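Local coordinates for protein 2-c-methyl-d-erythritol 2,4-cyclodiphosphate synthase (Plasmodium falciparum, PDB 4C81) that probably catalyses zinc-dependent ring closure to 2-C-methyl-D-erythritol 2,4-cyclodiphosphate, with release of CMP, in the non-mevalonate route to isoprenoid precursors, at residues V70-G75 / C173-L178. The protein carries 1 engineered substitution. Sequence-based numbering, arbitrary orientation.
Sequences VDSILG and CFANIL
Ser-72 fits against the strand between the side chains of Ala-175 and Ile-177, two residues that lie on the same face of segment 173-178. Its CB rests 3.5 Å from the carbonyl oxygen of Ala-175 and 4.2 Å from CB of that alanine, the two residues whose CA atoms are nearest each other. The hydroxyl turns to Ile-177: OG sits 3.4 Å from CG2, a van der Waals contact. A chi1 of 81° places OG between the backbone N and carbonyl carbon of Ser-72, from where it also hydrogen-bonds back to Ile-69 O, so this buried polar atom is satisfied inside its own helix, and the nearest strand atoms to it are carbons of Ile-177.

Ile-177 uses both of its branches. CG2 lies over Ser-72 and approaches the backbone oxygen of that residue to 3.7 Å, whereas CG1 stands anti to the backbone N (chi1 -161°) and carries CD1 onward to CG1 of Ile-73, 3.8 Å away. The two isoleucine side chains meet at a slant. Beyond them, Ile-73 packs on Ile-109 of helix 97-111 and Ile-177 on Ile-116 of the adjacent strand. No hydrogen bond joins the segments; their axes approach to 7.7 Å, crossing at -41°, a closeness that the small side chains of Ser-72 and Ala-175 probably permit.

On the opposite face of the strand, Phe-174 meets Phe-174 of both neighbouring subunits edge-to-face, around the trimer centre. Helix 64-77 is one of the helices packed on the outer face of a sheet whose inner face builds the trimer core, the alpha/beta arrangement characteristic of the homotrimeric IspF (YgbB) fold.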
loop_
_atom_site.group_PDB
_atom_site.type_symbol
_atom_site.label_atom_id
_atom_site.label_comp_id
_atom_site.label_asym_id
_atom_site.label_seq_id
_atom_site.Cartn_x
_atom_site.Cartn_y
_atom_site.Cartn_z
ATOM N N VAL A 70 12.422 -7.543 -0.697
ATOM C CA VAL A 70 12.726 -8.412 -1.842
ATOM C C VAL A 70 11.552 -8.459 -2.818
ATOM O O VAL A 70 11.730 -8.226 -4.013
ATOM C CB VAL A 70 13.099 -9.841 -1.404
ATOM C CG1 VAL A 70 13.183 -10.772 -2.607
ATOM C CG2 VAL A 70 14.419 -9.822 -0.669
ATOM N N ASP A 71 10.349 -8.713 -2.314
ATOM C CA ASP A 71 9.183 -8.804 -3.195
ATOM C C ASP A 71 8.791 -7.460 -3.814
ATOM O O ASP A 71 8.182 -7.433 -4.883
ATOM C CB ASP A 71 8.002 -9.469 -2.482
ATOM C CG ASP A 71 8.139 -10.988 -2.425
ATOM O OD1 ASP A 71 8.906 -11.569 -3.230
ATOM O OD2 ASP A 71 7.465 -11.606 -1.581
ATOM N N SER A 72 9.157 -6.351 -3.169
ATOM C CA SER A 72 8.934 -5.030 -3.765
ATOM C C SER A 72 9.829 -4.848 -4.993
ATOM O O SER A 72 9.387 -4.342 -6.023
ATOM C CB SER A 72 9.143 -3.894 -2.752
ATOM O OG SER A 72 10.511 -3.555 -2.578
ATOM N N ILE A 73 11.081 -5.277 -4.872
ATOM C CA ILE A 73 12.036 -5.234 -5.984
ATOM C C ILE A 73 11.613 -6.161 -7.131
ATOM O O ILE A 73 11.588 -5.743 -8.292
ATOM C CB ILE A 73 13.461 -5.602 -5.499
ATOM C CG1 ILE A 73 13.998 -4.509 -4.572
ATOM C CG2 ILE A 73 14.411 -5.799 -6.685
ATOM C CD1 ILE A 73 15.236 -4.907 -3.809
ATOM N N LEU A 74 11.288 -7.414 -6.810
ATOM C CA LEU A 74 10.818 -8.370 -7.811
ATOM C C LEU A 74 9.549 -7.850 -8.475
ATOM O O LEU A 74 9.411 -7.893 -9.698
ATOM C CB LEU A 74 10.553 -9.737 -7.174
ATOM C CG LEU A 74 11.797 -10.478 -6.685
ATOM C CD1 LEU A 74 11.419 -11.788 -6.012
ATOM C CD2 LEU A 74 12.744 -10.718 -7.845
ATOM N N GLY A 75 8.629 -7.345 -7.658
ATOM C CA GLY A 75 7.379 -6.795 -8.162
ATOM C C GLY A 75 7.600 -5.643 -9.128
ATOM O O GLY A 75 6.977 -5.576 -10.191
ATOM N N CYS A 173 4.272 -6.009 7.084
ATOM C CA CYS A 173 5.123 -4.985 6.488
ATOM C C CYS A 173 4.659 -4.693 5.069
ATOM O O CYS A 173 4.344 -5.619 4.316
ATOM C CB CYS A 173 6.587 -5.454 6.457
ATOM S SG CYS A 173 7.754 -4.157 5.981
ATOM N N PHE A 174 4.611 -3.406 4.726
ATOM C CA PHE A 174 4.476 -2.943 3.351
ATOM C C PHE A 174 5.746 -2.202 2.974
ATOM O O PHE A 174 6.119 -1.242 3.633
ATOM C CB PHE A 174 3.286 -1.993 3.205
ATOM C CG PHE A 174 1.960 -2.667 3.329
ATOM C CD1 PHE A 174 1.421 -2.933 4.578
ATOM C CD2 PHE A 174 1.251 -3.048 2.199
ATOM C CE1 PHE A 174 0.186 -3.565 4.702
ATOM C CE2 PHE A 174 0.017 -3.675 2.317
ATOM C CZ PHE A 174 -0.511 -3.936 3.567
ATOM N N ALA A 175 6.413 -2.654 1.919
ATOM C CA ALA A 175 7.621 -2.003 1.431
ATOM C C ALA A 175 7.316 -1.399 0.067
ATOM O O ALA A 175 6.824 -2.092 -0.809
ATOM C CB ALA A 175 8.759 -3.006 1.324
ATOM N N ASN A 176 7.610 -0.111 -0.093
ATOM C CA ASN A 176 7.340 0.615 -1.324
ATOM C C ASN A 176 8.642 1.146 -1.885
ATOM O O ASN A 176 9.419 1.773 -1.166
ATOM C CB ASN A 176 6.394 1.780 -1.056
ATOM C CG ASN A 176 5.117 1.340 -0.392
ATOM O OD1 ASN A 176 4.125 1.065 -1.065
ATOM N ND2 ASN A 176 5.139 1.239 0.934
ATOM N N ILE A 177 8.871 0.907 -3.170
ATOM C CA ILE A 177 10.158 1.223 -3.783
ATOM C C ILE A 177 9.998 1.813 -5.181
ATOM O O ILE A 177 9.018 1.535 -5.876
ATOM C CB ILE A 177 11.036 -0.047 -3.833
ATOM C CG1 ILE A 177 12.511 0.315 -4.010
ATOM C CG2 ILE A 177 10.547 -1.023 -4.904
ATOM C CD1 ILE A 177 13.432 -0.841 -3.742
ATOM N N LEU A 178 10.957 2.653 -5.567
ATOM C CA LEU A 178 11.091 3.105 -6.945
ATOM C C LEU A 178 12.426 2.608 -7.467
ATOM O O LEU A 178 13.442 2.705 -6.774
ATOM C CB LEU A 178 11.065 4.628 -7.033
ATOM C CG LEU A 178 9.722 5.307 -6.798
ATOM C CD1 LEU A 178 9.925 6.814 -6.774
ATOM C CD2 LEU A 178 8.682 4.916 -7.846
#